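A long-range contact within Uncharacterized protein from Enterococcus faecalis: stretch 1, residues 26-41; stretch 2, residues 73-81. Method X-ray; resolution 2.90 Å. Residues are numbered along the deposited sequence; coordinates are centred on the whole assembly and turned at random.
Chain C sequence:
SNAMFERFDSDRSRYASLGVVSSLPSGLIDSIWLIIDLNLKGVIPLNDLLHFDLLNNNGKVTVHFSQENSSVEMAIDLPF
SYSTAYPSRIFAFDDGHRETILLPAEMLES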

ATOM      1  N   SER C  26     -14.358  -2.994 -10.142  1.00 42.60           N
ATOM      2  CA  SER C  26     -14.270  -2.837  -8.689  1.00 42.82           C
ATOM      3  C   SER C  26     -15.548  -2.935  -7.856  1.00 42.38           C
ATOM      4  O   SER C  26     -15.553  -3.507  -6.773  1.00 41.61           O
ATOM      5  N   GLY C  27     -16.616  -2.349  -8.357  1.00 43.12           N
ATOM      6  CA  GLY C  27     -17.823  -2.241  -7.604  1.00 43.94           C
ATOM      7  C   GLY C  27     -18.429  -3.599  -7.444  1.00 43.19           C
ATOM      8  O   GLY C  27     -19.262  -3.817  -6.567  1.00 44.27           O
ATOM      9  N   LEU C  28     -18.011  -4.531  -8.286  1.00 42.12           N
ATOM     10  CA  LEU C  28     -18.553  -5.870  -8.212  1.00 40.73           C
ATOM     11  C   LEU C  28     -17.742  -6.755  -7.284  1.00 39.26           C
ATOM     12  O   LEU C  28     -18.295  -7.586  -6.547  1.00 38.67           O
ATOM     13  N   ILE C  29     -16.429  -6.598  -7.347  1.00 38.75           N
ATOM     14  CA  ILE C  29     -15.574  -7.255  -6.412  1.00 38.20           C
ATOM     15  C   ILE C  29     -16.020  -6.818  -5.000  1.00 39.83           C
ATOM     16  O   ILE C  29     -16.330  -7.669  -4.164  1.00 39.23           O
ATOM     17  N   ASP C  30     -16.125  -5.513  -4.753  1.00 41.48           N
ATOM     18  CA  ASP C  30     -16.526  -5.053  -3.436  1.00 43.77           C
ATOM     19  C   ASP C  30     -17.863  -5.657  -3.030  1.00 43.98           C
ATOM     20  O   ASP C  30     -18.053  -6.059  -1.866  1.00 44.50           O
ATOM     21  N   SER C  31     -18.794  -5.719  -3.981  1.00 43.92           N
ATOM     22  CA  SER C  31     -20.038  -6.458  -3.769  1.00 43.53           C
ATOM     23  C   SER C  31     -19.854  -7.840  -3.188  1.00 41.83           C
ATOM     24  O   SER C  31     -20.596  -8.204  -2.283  1.00 42.45           O
ATOM     25  N   ILE C  32     -18.907  -8.631  -3.694  1.00 39.89           N
ATOM     26  CA  ILE C  32     -18.751  -9.952  -3.114  1.00 38.45           C
ATOM     27  C   ILE C  32     -18.399  -9.793  -1.643  1.00 38.08           C
ATOM     28  O   ILE C  32     -19.054 -10.375  -0.783  1.00 38.28           O
ATOM     29  N   TRP C  33     -17.405  -8.967  -1.341  1.00 37.32           N
ATOM     30  CA  TRP C  33     -17.056  -8.759   0.041  1.00 37.53           C
ATOM     31  C   TRP C  33     -18.263  -8.264   0.815  1.00 38.80           C
ATOM     32  O   TRP C  33     -18.538  -8.777   1.901  1.00 40.19           O
ATOM     33  N   LEU C  34     -19.014  -7.302   0.284  1.00 38.75           N
ATOM     34  CA  LEU C  34     -20.140  -6.816   1.058  1.00 39.62           C
ATOM     35  C   LEU C  34     -21.195  -7.876   1.287  1.00 38.55           C
ATOM     36  O   LEU C  34     -21.778  -7.960   2.368  1.00 38.72           O
ATOM     37  N   ILE C  35     -21.431  -8.710   0.291  1.00 37.12           N
ATOM     38  CA  ILE C  35     -22.362  -9.802   0.501  1.00 37.72           C
ATOM     39  C   ILE C  35     -21.902 -10.638   1.686  1.00 38.70           C
ATOM     40  O   ILE C  35     -22.687 -10.924   2.576  1.00 40.49           O
ATOM     41  N   ILE C  36     -20.631 -11.022   1.708  1.00 38.30           N
ATOM     42  CA  ILE C  36     -20.103 -11.737   2.841  1.00 38.67           C
ATOM     43  C   ILE C  36     -20.358 -10.929   4.108  1.00 41.05           C
ATOM     44  O   ILE C  36     -20.906 -11.440   5.066  1.00 42.36           O
ATOM     45  N   ASP C  37     -20.004  -9.657   4.115  1.00 42.46           N
ATOM     46  CA  ASP C  37     -20.108  -8.901   5.350  1.00 45.85           C
ATOM     47  C   ASP C  37     -21.516  -8.576   5.817  1.00 46.75           C
ATOM     48  O   ASP C  37     -21.747  -8.483   7.011  1.00 48.46           O
ATOM     49  N   LEU C  38     -22.454  -8.401   4.891  1.00 45.93           N
ATOM     50  CA  LEU C  38     -23.762  -7.901   5.250  1.00 46.36           C
ATOM     51  C   LEU C  38     -24.726  -9.024   5.384  1.00 46.22           C
ATOM     52  O   LEU C  38     -25.572  -9.023   6.298  1.00 48.46           O
ATOM     53  N   ASN C  39     -24.592  -9.992   4.488  1.00 44.04           N
ATOM     54  CA  ASN C  39     -25.505 -11.119   4.454  1.00 44.07           C
ATOM     55  C   ASN C  39     -25.018 -12.433   5.051  1.00 43.50           C
ATOM     56  O   ASN C  39     -25.839 -13.297   5.378  1.00 44.78           O
ATOM     57  N   LEU C  40     -23.714 -12.626   5.192  1.00 42.06           N
ATOM     58  CA  LEU C  40     -23.256 -13.928   5.634  1.00 40.59           C
ATOM     59  C   LEU C  40     -22.704 -13.895   7.030  1.00 41.78           C
ATOM     60  O   LEU C  40     -23.228 -14.564   7.901  1.00 43.45           O
ATOM     61  N   LYS C  41     -21.690 -13.091   7.300  1.00 42.02           N
ATOM     62  CA  LYS C  41     -21.089 -13.173   8.628  1.00 43.86           C
ATOM     63  C   LYS C  41     -22.121 -12.820   9.631  1.00 45.61           C
ATOM     64  O   LYS C  41     -22.876 -11.894   9.419  1.00 47.07           O
ATOM     65  N   GLU C  73     -28.299 -21.980   0.164  1.00 65.18           N
ATOM     66  CA  GLU C  73     -28.061 -21.248  -1.088  1.00 64.74           C
ATOM     67  C   GLU C  73     -28.696 -19.890  -0.853  1.00 63.74           C
ATOM     68  O   GLU C  73     -29.579 -19.738  -0.011  1.00 64.41           O
HETATM   69  N   MSE C  74     -28.269 -18.911  -1.625  1.00 62.28           N
HETATM   70  CA  MSE C  74     -28.797 -17.595  -1.492  1.00 62.17           C
HETATM   71  C   MSE C  74     -28.628 -16.926  -2.814  1.00 60.11           C
HETATM   72  O   MSE C  74     -27.586 -17.070  -3.439  1.00 59.47           O
ATOM     73  N   ALA C  75     -29.667 -16.220  -3.247  1.00 59.79           N
ATOM     74  CA  ALA C  75     -29.624 -15.403  -4.454  1.00 58.40           C
ATOM     75  C   ALA C  75     -29.650 -13.943  -4.037  1.00 57.45           C
ATOM     76  O   ALA C  75     -30.529 -13.534  -3.289  1.00 58.39           O
ATOM     77  N   ILE C  76     -28.672 -13.167  -4.492  1.00 55.80           N
ATOM     78  CA  ILE C  76     -28.563 -11.767  -4.100  1.00 55.41           C
ATOM     79  C   ILE C  76     -28.628 -10.934  -5.352  1.00 55.53           C
ATOM     80  O   ILE C  76     -27.741 -11.012  -6.187  1.00 54.67           O
ATOM     81  N   ASP C  77     -29.683 -10.139  -5.484  1.00 56.97           N
ATOM     82  CA  ASP C  77     -29.861  -9.339  -6.694  1.00 58.14           C
ATOM     83  C   ASP C  77     -29.057  -8.077  -6.606  1.00 57.08           C
ATOM     84  O   ASP C  77     -29.227  -7.307  -5.690  1.00 57.89           O
ATOM     85  N   LEU C  78     -28.180  -7.856  -7.565  1.00 55.76           N
ATOM     86  CA  LEU C  78     -27.355  -6.682  -7.503  1.00 55.07           C
ATOM     87  C   LEU C  78     -27.815  -5.591  -8.430  1.00 57.06           C
ATOM     88  O   LEU C  78     -28.344  -5.861  -9.519  1.00 58.13           O
ATOM     89  N   PRO C  79     -27.581  -4.338  -8.011  1.00 57.75           N
ATOM     90  CA  PRO C  79     -27.946  -3.200  -8.819  1.00 59.30           C
ATOM     91  C   PRO C  79     -27.141  -3.159 -10.087  1.00 58.76           C
ATOM     92  O   PRO C  79     -27.603  -2.598 -11.059  1.00 61.16           O
ATOM     93  N   PHE C  80     -25.967  -3.771 -10.097  1.00 56.57           N
ATOM     94  CA  PHE C  80     -25.045  -3.622 -11.242  1.00 57.29           C
ATOM     95  C   PHE C  80     -25.444  -4.285 -12.554  1.00 57.80           C
ATOM     96  O   PHE C  80     -26.246  -5.198 -12.591  1.00 58.13           O
ATOM     97  N   SER C  81     -24.868  -3.788 -13.628  1.00 58.90           N
ATOM     98  CA  SER C  81     -25.150  -4.271 -14.944  1.00 60.62           C
ATOM     99  C   SER C  81     -24.405  -5.568 -15.243  1.00 59.81           C
ATOM    100  O   SER C  81     -23.174  -5.667 -15.026  1.00 58.83           O
TER

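This is a mainly apolar contact in which one side of a helix packs across alternate residues of a strand, with no hydrogen bond passing between the two stretches. Helix 26-40 and strand 73-78 run at 128° to each other, their axes 11.2 Å apart at closest approach, and 444 Å² of surface is buried.

The strand's alternation decides which of its side chains take part. Met-74, Ile-76 and Leu-78 point toward the helix, whereas Ala-75 and Asp-77 are out of reach and exposed. Where the chain turns a corner, at 79 and 80, Phe-80 also points toward the helix. From the helix come Gly-27, Leu-28, Ser-31, Ile-35, Asn-39 and Leu-40, spaced so that successive turns meet successive inward residues.

At the centre, Ile-35 (m, t) sets its CD1 4.0 Å from CG2 of Ile-76 (m, p), a branched pair well suited to filling space between backbones. Leu-78 (m, t) extends its CD1 to 3.9 Å from CD2 of Leu-28, whose CA-to-CB bond points sideways although the end of the side chain comes nearer.

Phe-80 (chi1 m) lies beside the start of the helix. Its CE2 is 3.4 Å from Gly-27 O, so Gly-27 meets the ring through a backbone atom rather than a side chain. Ser-31 (m) is small enough to fit here; its OG meets the ring edge, 3.2 Å from Phe-80 CE2, and satisfies its own polarity by donating a hydrogen bond to Gly-27 O (OG to O, 3.2 Å).

At the other end, the selenomethionine Met-74 is extended (t, t, t), which carries its SE to 3.9 Å from Leu-40 CD1. Asn-39 (m) points in as well, but its ND2 makes only van der Waals contacts across the interface, 3.6 Å from Met-74 CE and 3.8 Å from Ile-76 CG1.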

ATOM      1  CB  SER C  26     -13.683  -1.493  -8.414  1.00 44.37           C
ATOM      2  OG  SER C  26     -12.309  -1.680  -8.332  1.00 47.31           O
ATOM      3  CB  LEU C  28     -18.641  -6.468  -9.606  1.00 40.88           C
ATOM      4  CG  LEU C  28     -20.089  -6.544 -10.065  1.00 42.89           C
ATOM      5  CD1 LEU C  28     -20.198  -6.330 -11.564  1.00 47.01           C
ATOM      6  CD2 LEU C  28     -20.687  -7.897  -9.665  1.00 42.01           C
ATOM      7  CB  ILE C  29     -14.118  -6.895  -6.659  1.00 38.33           C
ATOM      8  CG1 ILE C  29     -13.683  -7.358  -8.059  1.00 37.87           C
ATOM      9  CG2 ILE C  29     -13.249  -7.484  -5.561  1.00 37.99           C
ATOM     10  CD1 ILE C  29     -12.164  -7.189  -8.393  1.00 36.98           C
ATOM     11  CB  ASP C  30     -16.603  -3.532  -3.365  1.00 46.10           C
ATOM     12  CG  ASP C  30     -15.224  -2.864  -3.446  1.00 50.61           C
ATOM     13  OD1 ASP C  30     -14.194  -3.609  -3.461  1.00 54.02           O
ATOM     14  OD2 ASP C  30     -15.162  -1.596  -3.518  1.00 55.14           O
ATOM     15  CB  SER C  31     -20.809  -6.610  -5.060  1.00 44.04           C
ATOM     16  OG  SER C  31     -21.638  -5.500  -5.194  1.00 47.68           O
ATOM     17  CB  ILE C  32     -17.688 -10.773  -3.779  1.00 38.32           C
ATOM     18  CG1 ILE C  32     -17.923 -10.890  -5.296  1.00 39.52           C
ATOM     19  CG2 ILE C  32     -17.627 -12.116  -3.133  1.00 37.48           C
ATOM     20  CD1 ILE C  32     -19.232 -11.430  -5.679  1.00 40.33           C
ATOM     21  CB  TRP C  33     -15.888  -7.809   0.225  1.00 37.79           C
ATOM     22  CG  TRP C  33     -14.578  -8.263  -0.391  1.00 37.95           C
ATOM     23  CD1 TRP C  33     -13.858  -7.596  -1.340  1.00 38.19           C
ATOM     24  CD2 TRP C  33     -13.836  -9.465  -0.117  1.00 37.95           C
ATOM     25  NE1 TRP C  33     -12.727  -8.299  -1.676  1.00 36.50           N
ATOM     26  CE2 TRP C  33     -12.687  -9.447  -0.939  1.00 37.56           C
ATOM     27  CE3 TRP C  33     -14.026 -10.551   0.742  1.00 37.63           C
ATOM     28  CZ2 TRP C  33     -11.729 -10.473  -0.923  1.00 37.67           C
ATOM     29  CZ3 TRP C  33     -13.078 -11.560   0.752  1.00 36.56           C
ATOM     30  CH2 TRP C  33     -11.945 -11.514  -0.079  1.00 36.93           C
ATOM     31  CB  LEU C  34     -20.741  -5.561   0.469  1.00 41.22           C
ATOM     32  CG  LEU C  34     -20.014  -4.245   0.772  1.00 46.01           C
ATOM     33  CD1 LEU C  34     -18.857  -4.337   1.852  1.00 48.22           C
ATOM     34  CD2 LEU C  34     -19.456  -3.696  -0.533  1.00 49.03           C
ATOM     35  CB  ILE C  35     -22.506 -10.681  -0.730  1.00 36.89           C
ATOM     36  CG1 ILE C  35     -23.308  -9.929  -1.790  1.00 37.80           C
ATOM     37  CG2 ILE C  35     -23.152 -12.017  -0.370  1.00 34.75           C
ATOM     38  CD1 ILE C  35     -23.241 -10.561  -3.185  1.00 37.41           C
ATOM     39  CB  ILE C  36     -18.622 -11.962   2.678  1.00 38.03           C
ATOM     40  CG1 ILE C  36     -18.372 -12.727   1.384  1.00 36.34           C
ATOM     41  CG2 ILE C  36     -18.095 -12.698   3.858  1.00 37.38           C
ATOM     42  CD1 ILE C  36     -16.945 -13.015   1.106  1.00 34.74           C
ATOM     43  CB  ASP C  37     -19.304  -7.621   5.262  1.00 47.62           C
ATOM     44  CG  ASP C  37     -17.811  -7.860   5.471  1.00 52.83           C
ATOM     45  OD1 ASP C  37     -17.460  -8.660   6.395  1.00 59.13           O
ATOM     46  OD2 ASP C  37     -16.991  -7.248   4.720  1.00 56.78           O
ATOM     47  CB  LEU C  38     -24.264  -6.959   4.185  1.00 46.67           C
ATOM     48  CG  LEU C  38     -23.982  -5.477   4.403  1.00 47.13           C
ATOM     49  CD1 LEU C  38     -22.658  -5.248   5.065  1.00 46.38           C
ATOM     50  CD2 LEU C  38     -24.053  -4.807   3.058  1.00 46.32           C
ATOM     51  CB  ASN C  39     -25.984 -11.384   3.034  1.00 43.42           C
ATOM     52  CG  ASN C  39     -26.980 -10.374   2.554  1.00 46.06           C
ATOM     53  OD1 ASN C  39     -27.462  -9.498   3.304  1.00 49.61           O
ATOM     54  ND2 ASN C  39     -27.304 -10.481   1.280  1.00 48.48           N
ATOM     55  CB  LEU C  40     -22.299 -14.497   4.625  1.00 39.15           C
ATOM     56  CG  LEU C  40     -22.980 -15.240   3.450  1.00 38.45           C
ATOM     57  CD1 LEU C  40     -24.422 -14.890   3.230  1.00 37.82           C
ATOM     58  CD2 LEU C  40     -22.225 -15.157   2.140  1.00 35.84           C
ATOM     59  CB  LYS C  41     -19.927 -12.243   8.791  1.00 43.88           C
ATOM     60  CG  LYS C  41     -18.699 -12.717   8.080  1.00 44.63           C
ATOM     61  CD  LYS C  41     -17.537 -11.833   8.473  1.00 48.68           C
ATOM     62  CE  LYS C  41     -16.769 -12.367   9.729  1.00 53.10           C
ATOM     63  NZ  LYS C  41     -17.307 -13.549  10.522  1.00 52.91           N
ATOM     64  CB  GLU C  73     -28.751 -21.852  -2.343  1.00 66.42           C
ATOM     65  CG  GLU C  73     -29.265 -23.303  -2.290  1.00 71.41           C
ATOM     66  CD  GLU C  73     -28.159 -24.340  -2.532  1.00 75.60           C
ATOM     67  OE1 GLU C  73     -27.406 -24.185  -3.527  1.00 75.32           O
ATOM     68  OE2 GLU C  73     -28.056 -25.319  -1.733  1.00 78.70           O
HETATM   69  CB  MSE C  74     -28.017 -16.838  -0.450  1.00 61.15           C
HETATM   70  CG  MSE C  74     -28.682 -15.562  -0.106  1.00 63.33           C
HETATM   71 SE   MSE C  74     -27.826 -14.779   1.416  0.75 66.26          SE
HETATM   72  CE  MSE C  74     -29.243 -13.480   1.932  1.00 68.55           C
ATOM     73  CB  ALA C  75     -30.801 -15.727  -5.353  1.00 59.68           C
ATOM     74  CB  ILE C  76     -27.240 -11.455  -3.321  1.00 54.15           C
ATOM     75  CG1 ILE C  76     -27.118 -12.269  -2.029  1.00 54.61           C
ATOM     76  CG2 ILE C  76     -27.225 -10.043  -2.851  1.00 55.13           C
ATOM     77  CD1 ILE C  76     -26.411 -13.615  -2.177  1.00 55.39           C
ATOM     78  CB  ASP C  77     -31.334  -8.997  -6.941  1.00 60.72           C
ATOM     79  CG  ASP C  77     -32.190 -10.236  -7.266  1.00 64.03           C
ATOM     80  OD1 ASP C  77     -33.406 -10.206  -6.940  1.00 67.13           O
ATOM     81  OD2 ASP C  77     -31.662 -11.237  -7.838  1.00 65.51           O
ATOM     82  CB  LEU C  78     -25.911  -7.025  -7.820  1.00 53.61           C
ATOM     83  CG  LEU C  78     -25.159  -7.778  -6.731  1.00 51.29           C
ATOM     84  CD1 LEU C  78     -23.731  -7.909  -7.166  1.00 48.90           C
ATOM     85  CD2 LEU C  78     -25.286  -7.072  -5.395  1.00 50.32           C
ATOM     86  CB  PRO C  79     -27.623  -1.993  -7.917  1.00 60.07           C
ATOM     87  CG  PRO C  79     -26.629  -2.472  -6.913  1.00 57.97           C
ATOM     88  CD  PRO C  79     -26.962  -3.939  -6.724  1.00 57.59           C
ATOM     89  CB  PHE C  80     -23.603  -3.973 -10.839  1.00 55.48           C
ATOM     90  CG  PHE C  80     -23.169  -3.243  -9.627  1.00 56.08           C
ATOM     91  CD1 PHE C  80     -23.132  -1.838  -9.633  1.00 60.17           C
ATOM     92  CD2 PHE C  80     -22.891  -3.921  -8.459  1.00 54.76           C
ATOM     93  CE1 PHE C  80     -22.772  -1.121  -8.496  1.00 60.31           C
ATOM     94  CE2 PHE C  80     -22.532  -3.227  -7.306  1.00 55.62           C
ATOM     95  CZ  PHE C  80     -22.468  -1.827  -7.322  1.00 58.56           C
ATOM     96  CB  SER C  81     -24.716  -3.229 -15.942  1.00 62.18           C
ATOM     97  OG  SER C  81     -25.737  -3.057 -16.872  1.00 64.59           O
TER